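Local coordinates for oxidoreductase, Gfo/Idh/MocA family (Vibrio cholerae, PDB 1XEA), which probably acts as an NAD(P)-dependent oxidoreductase, pairing a nucleotide-binding Rossmann domain with a second domain built on a mixed beta sheet, its substrate being unknown, at residues A[10-13]-A[14-18]; A[51-55]-A[56-60]; A[162-165]-A[166-170]. All coordinates share one frame; numbering follows the deposited sequence.

Contacts 1 and 2 both belong to the Rossmann domain, their centres about 18 Å apart, and both touch helix 37-46, whereas contact 3 lies in helix 160-175, which runs beside the mixed sheet. Contact 1 opens helix 12-22 and is half buried, with backbone bonds and one glutamine amide doing most of the work. Contact 2 is a loop turn farther from the middle of the chain, about 25 Å from its centre, where an aspartate-arginine pair sits beside a small sulfur-valine contact. Contact 3 is the most buried of the three: phenylalanines and aliphatic side chains line an irregular helical turn, and its buried aspartate is met by arginines.

Contact 1 (A[10-13]-A[14-18]); sequences LGDI and AQKAY
Q15, in the first turn of helix 12-22, reaches back to L10 just before it. Its NE2 donates to L10 O at 3.2 Å, with an N-H...O angle of 154°; the acceptor lies close to the plane of the Q15 amide, but the nitrogen stands above the L10 carbonyl plane. An extended chain beyond CG lets the amide span the turn. The next carbonyls are taken by the backbone: G11 O receives Q15 N at 3.0 Å, D12 O receives K16 N, and I13 O receives A17 N from above its plane. G11 occupies the N-cap position, and the A14 methyl touches L10, CB 3.8 Å from L10 CA.

D12 and K16 are more loosely joined. The aliphatic chain of K16 passes D12 OD2, whose distance to CD is 3.4 Å, while NZ stays 4.4 Å from OD2, too far for a salt bridge; K16 also makes a cation-pi contact with W259 of a second subunit. I13 CG2 lies 3.5 Å from Y18 CE1, the two side chains pointing the same way. Y18 OH is hydrogen-bonded to D93.

G11 and A14 would be the second glycine and the alanine of a GxGxxA pattern, as in nucleotide-binding Rossmann folds. With L10 O met by the Q15 side-chain amide and the carbonyls of G11, D12 and I13 by helix N-H groups, the turn is held chiefly by its own backbone.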
# COMPACT_ATOMS: atom_id res chain seq x y z
N LEU A 10 38.28 9.70 -6.05
CA LEU A 10 37.23 8.89 -6.63
C LEU A 10 36.89 7.65 -5.81
O LEU A 10 37.30 6.54 -6.15
CB LEU A 10 37.62 8.50 -8.06
CG LEU A 10 38.04 9.71 -8.90
CD1 LEU A 10 38.42 9.25 -10.29
CD2 LEU A 10 36.92 10.74 -8.96
N GLY A 11 36.12 7.85 -4.75
CA GLY A 11 35.72 6.75 -3.89
C GLY A 11 34.41 6.16 -4.33
O GLY A 11 34.02 6.29 -5.50
N ASP A 12 33.71 5.51 -3.40
CA ASP A 12 32.43 4.87 -3.67
C ASP A 12 31.35 5.85 -4.13
O ASP A 12 30.76 5.69 -5.20
CB ASP A 12 31.95 4.13 -2.42
CG ASP A 12 30.66 3.37 -2.65
OD1 ASP A 12 29.99 3.01 -1.64
OD2 ASP A 12 30.32 3.12 -3.83
N ILE A 13 31.07 6.84 -3.29
CA ILE A 13 30.06 7.83 -3.60
C ILE A 13 30.38 8.51 -4.92
O ILE A 13 29.48 8.89 -5.66
CB ILE A 13 29.99 8.89 -2.51
CG1 ILE A 13 29.87 8.22 -1.15
CG2 ILE A 13 28.80 9.82 -2.76
CD1 ILE A 13 30.03 9.18 0.03
N ALA A 14 31.66 8.67 -5.23
CA ALA A 14 32.04 9.33 -6.46
C ALA A 14 31.70 8.44 -7.64
O ALA A 14 31.10 8.88 -8.62
CB ALA A 14 33.52 9.65 -6.46
N GLN A 15 32.09 7.18 -7.55
CA GLN A 15 31.82 6.25 -8.63
C GLN A 15 30.35 5.92 -8.80
O GLN A 15 29.91 5.68 -9.92
CB GLN A 15 32.62 4.98 -8.43
CG GLN A 15 34.09 5.18 -8.60
CD GLN A 15 34.85 3.92 -8.31
OE1 GLN A 15 34.59 2.87 -8.91
NE2 GLN A 15 35.80 4.00 -7.39
N LYS A 16 29.59 5.94 -7.71
CA LYS A 16 28.17 5.61 -7.78
C LYS A 16 27.23 6.74 -8.20
O LYS A 16 26.23 6.49 -8.87
CB LYS A 16 27.68 5.06 -6.44
CG LYS A 16 27.89 3.58 -6.21
CD LYS A 16 27.11 3.11 -4.99
CE LYS A 16 27.26 1.60 -4.73
NZ LYS A 16 26.45 1.15 -3.54
N ALA A 17 27.53 7.98 -7.81
CA ALA A 17 26.63 9.07 -8.15
C ALA A 17 27.25 10.22 -8.91
O ALA A 17 26.87 10.52 -10.05
CB ALA A 17 25.97 9.60 -6.87
N TYR A 18 28.20 10.89 -8.28
CA TYR A 18 28.84 12.05 -8.88
C TYR A 18 29.43 11.82 -10.28
O TYR A 18 28.97 12.41 -11.26
CB TYR A 18 29.91 12.58 -7.93
CG TYR A 18 29.32 13.13 -6.66
CD1 TYR A 18 29.53 12.49 -5.45
CD2 TYR A 18 28.56 14.30 -6.66
CE1 TYR A 18 29.02 13.01 -4.27
CE2 TYR A 18 28.03 14.83 -5.49
CZ TYR A 18 28.27 14.18 -4.29
OH TYR A 18 27.80 14.72 -3.11

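Contact 2 (A[51-55]-A[56-60]); sequences ATCTD and YRDVL
C53 SG comes up against D58 and V59 on the tightly packed side of this turn, 3.4 Å from D58 CB and 3.8 Å from V59 CG2. The sulfur is directed there by a first torsion of -177°, which sets SG opposite the backbone N. Both C53 and V59 are buried and also rest on C33 of strand 28-33, and V59 touches V64; the partly exposed D58 joins them through its CB. Next to this cluster, D55 O takes a weak bond from D58 N at 3.0 Å.

The segment belongs to the connection from helix 37-46 to strand 66-69 in the NAD-binding Rossmann domain. Here residues 57-60 adopt helical backbone angles without the full set of regular bonds, though L60 N does bond to R57 O. C53 is tied through its backbone to T34, just past strand 28-33, which joins the turn to the edge of the parallel sheet.

D55 is well covered by the residues that follow it, and the looser, solvent-facing end is that of R57. This exposed residue brings its guanidinium across the D55 carboxylate, the two planes 64° apart. D55 OD2 sits over one guanidinium face, toward its rim, 3.2 Å from R57 NH1; because the oxygen lies well out of that plane, the salt bridge rests on charge and no N-H points at it. D58 OD2 lies 4.5 Å from D55 OD1, where the like charges would probably repel, a repulsion that R57 may partly offset. Beside R57, the Y56 ring meets F82 of helix 76-85 edge-to-face.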
# COMPACT_ATOMS: atom_id res chain seq x y z
N ALA A 51 42.12 14.46 -19.23
CA ALA A 51 42.75 15.09 -18.08
C ALA A 51 42.84 14.14 -16.88
O ALA A 51 41.91 14.07 -16.07
CB ALA A 51 41.99 16.35 -17.70
N THR A 52 43.94 13.41 -16.78
CA THR A 52 44.15 12.47 -15.68
C THR A 52 45.16 13.07 -14.72
O THR A 52 45.96 13.92 -15.11
CB THR A 52 44.66 11.12 -16.18
OG1 THR A 52 43.73 10.59 -17.13
CG2 THR A 52 44.81 10.14 -15.02
N CYS A 53 45.15 12.62 -13.47
CA CYS A 53 46.04 13.19 -12.47
C CYS A 53 46.06 12.36 -11.19
O CYS A 53 45.05 11.76 -10.82
CB CYS A 53 45.53 14.61 -12.19
SG CYS A 53 46.45 15.64 -11.07
N THR A 54 47.20 12.33 -10.51
CA THR A 54 47.28 11.56 -9.26
C THR A 54 47.49 12.44 -8.04
O THR A 54 47.06 12.10 -6.93
CB THR A 54 48.43 10.53 -9.31
OG1 THR A 54 48.15 9.56 -10.32
CG2 THR A 54 48.56 9.82 -7.97
N ASP A 55 48.19 13.56 -8.24
CA ASP A 55 48.46 14.49 -7.15
C ASP A 55 47.52 15.69 -7.25
O ASP A 55 47.48 16.38 -8.26
CB ASP A 55 49.91 14.96 -7.21
CG ASP A 55 50.30 15.79 -6.01
OD1 ASP A 55 49.69 16.86 -5.80
OD2 ASP A 55 51.21 15.36 -5.27
N TYR A 56 46.77 15.94 -6.17
CA TYR A 56 45.81 17.03 -6.14
C TYR A 56 46.39 18.39 -6.48
O TYR A 56 45.65 19.37 -6.54
CB TYR A 56 45.12 17.08 -4.77
CG TYR A 56 45.98 17.58 -3.63
CD1 TYR A 56 46.18 18.94 -3.43
CD2 TYR A 56 46.56 16.68 -2.74
CE1 TYR A 56 46.94 19.40 -2.36
CE2 TYR A 56 47.32 17.12 -1.66
CZ TYR A 56 47.51 18.49 -1.47
OH TYR A 56 48.27 18.94 -0.40
N ARG A 57 47.70 18.45 -6.71
CA ARG A 57 48.34 19.72 -7.04
C ARG A 57 48.39 19.94 -8.54
O ARG A 57 48.13 21.05 -9.02
CB ARG A 57 49.74 19.76 -6.45
CG ARG A 57 49.74 19.70 -4.94
CD ARG A 57 50.98 18.98 -4.43
NE ARG A 57 50.74 18.37 -3.13
CZ ARG A 57 51.57 17.53 -2.53
NH1 ARG A 57 52.70 17.19 -3.13
NH2 ARG A 57 51.26 17.01 -1.34
N ASP A 58 48.71 18.88 -9.28
CA ASP A 58 48.80 18.96 -10.74
C ASP A 58 47.48 19.42 -11.34
O ASP A 58 47.43 19.87 -12.48
CB ASP A 58 49.18 17.60 -11.32
CG ASP A 58 50.51 17.09 -10.80
OD1 ASP A 58 51.54 17.74 -11.09
OD2 ASP A 58 50.52 16.05 -10.11
N VAL A 59 46.42 19.31 -10.55
CA VAL A 59 45.10 19.70 -10.99
C VAL A 59 45.06 21.14 -11.49
O VAL A 59 44.32 21.46 -12.43
CB VAL A 59 44.08 19.52 -9.84
CG1 VAL A 59 42.73 20.10 -10.22
CG2 VAL A 59 43.94 18.04 -9.50
N LEU A 60 45.84 22.02 -10.89
CA LEU A 60 45.86 23.41 -11.30
C LEU A 60 46.36 23.60 -12.72
O LEU A 60 46.03 24.59 -13.38
CB LEU A 60 46.73 24.22 -10.35
CG LEU A 60 46.23 24.22 -8.92
CD1 LEU A 60 47.28 24.89 -8.05
CD2 LEU A 60 44.88 24.95 -8.82

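Contact 3 (A[162-165]-A[166-170]); sequences TFVF and DDFIH
T162 meets D166 one turn farther along helix 160-175: its methyl CG2 lies 3.4 Å from D166 OD2, and the two side chains cross at a slant. T162 O accepts D166 N at 2.8 Å, an ordinary helical bond, while T162 OG1 turns to D159 and D166 OD1 is weakly bonded to T73.

At F163 the helix widens. Its carbonyl oxygen accepts F168 N at 2.9 Å with an almost straight N-H...O angle of 168°, a five-residue step of the pi type. A first torsion of -175° swings the ring away from its own N and along the helix until CD2 comes 4.2 Å from F168 CB. Both rings pack on strands 196-206 and 209-216.

V164 repeats the wide step, its O receiving I169 N at 3.0 Å in the carbonyl plane, though with a bent N-H...O angle of 131°. Its CG1 brushes F168 CD2 at 4.5 Å, and the side chain also lies on helix 286-311. F165 closes the segment; its O touches I169 CG2 at 3.4 Å, and its ring rests on E300 and C303 of the same helix.

This is a pi-type widening with a kink in helix 160-175, after which H170 N bonds to D167 O at 2.7 Å. The helix therefore presents hydrophobic groups to the mixed sheet and to helix 286-311, while R153 and R217 satisfy OD2 of the buried D167 through salt bridges.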
# COMPACT_ATOMS: atom_id res chain seq x y z
N THR A 162 31.15 8.58 13.75
CA THR A 162 30.75 8.16 12.42
C THR A 162 29.25 8.25 12.22
O THR A 162 28.77 8.83 11.25
CB THR A 162 31.19 6.73 12.14
OG1 THR A 162 32.59 6.60 12.36
CG2 THR A 162 30.88 6.36 10.69
N PHE A 163 28.52 7.63 13.14
CA PHE A 163 27.07 7.61 13.10
C PHE A 163 26.50 9.01 12.87
O PHE A 163 25.64 9.20 12.03
CB PHE A 163 26.55 7.04 14.42
CG PHE A 163 25.06 6.85 14.48
CD1 PHE A 163 24.52 5.57 14.55
CD2 PHE A 163 24.20 7.94 14.61
CE1 PHE A 163 23.16 5.38 14.76
CE2 PHE A 163 22.84 7.75 14.81
CZ PHE A 163 22.32 6.46 14.89
N VAL A 164 27.00 9.99 13.61
CA VAL A 164 26.49 11.34 13.47
C VAL A 164 27.02 12.11 12.27
O VAL A 164 26.25 12.57 11.44
CB VAL A 164 26.75 12.19 14.72
CG1 VAL A 164 26.18 13.58 14.54
CG2 VAL A 164 26.11 11.53 15.94
N PHE A 165 28.33 12.25 12.17
CA PHE A 165 28.87 13.01 11.05
C PHE A 165 28.73 12.38 9.68
O PHE A 165 28.58 13.09 8.69
CB PHE A 165 30.33 13.38 11.31
CG PHE A 165 30.50 14.60 12.16
CD1 PHE A 165 30.32 14.55 13.53
CD2 PHE A 165 30.80 15.82 11.57
CE1 PHE A 165 30.44 15.70 14.31
CE2 PHE A 165 30.91 16.97 12.34
CZ PHE A 165 30.73 16.91 13.71
N ASP A 166 28.75 11.06 9.60
CA ASP A 166 28.64 10.42 8.29
C ASP A 166 27.26 9.87 7.94
O ASP A 166 27.06 9.34 6.84
CB ASP A 166 29.68 9.31 8.17
CG ASP A 166 31.09 9.82 8.36
OD1 ASP A 166 31.53 10.69 7.56
OD2 ASP A 166 31.76 9.36 9.31
N ASP A 167 26.29 10.02 8.84
CA ASP A 167 24.97 9.49 8.57
C ASP A 167 23.84 10.39 9.05
O ASP A 167 23.16 11.03 8.24
CB ASP A 167 24.85 8.11 9.22
CG ASP A 167 24.02 7.16 8.41
OD1 ASP A 167 23.62 7.52 7.29
OD2 ASP A 167 23.77 6.03 8.90
N PHE A 168 23.65 10.43 10.37
CA PHE A 168 22.59 11.22 11.00
C PHE A 168 22.54 12.64 10.46
O PHE A 168 21.49 13.29 10.46
CB PHE A 168 22.80 11.26 12.51
CG PHE A 168 21.65 11.85 13.25
CD1 PHE A 168 20.43 11.18 13.31
CD2 PHE A 168 21.78 13.09 13.89
CE1 PHE A 168 19.35 11.73 14.00
CE2 PHE A 168 20.70 13.65 14.58
CZ PHE A 168 19.47 12.97 14.64
N ILE A 169 23.68 13.14 10.00
CA ILE A 169 23.74 14.49 9.48
C ILE A 169 22.79 14.64 8.30
O ILE A 169 22.34 15.74 8.00
CB ILE A 169 25.17 14.84 9.04
CG1 ILE A 169 25.31 16.36 8.90
CG2 ILE A 169 25.51 14.15 7.74
CD1 ILE A 169 26.72 16.84 9.01
N HIS A 170 22.48 13.54 7.63
CA HIS A 170 21.57 13.60 6.51
C HIS A 170 20.20 14.05 7.00
O HIS A 170 19.73 15.13 6.65
CB HIS A 170 21.45 12.25 5.82
CG HIS A 170 22.42 12.05 4.70
ND1 HIS A 170 22.58 12.98 3.69
CD2 HIS A 170 23.29 11.05 4.43
CE1 HIS A 170 23.51 12.56 2.85
NE2 HIS A 170 23.96 11.39 3.28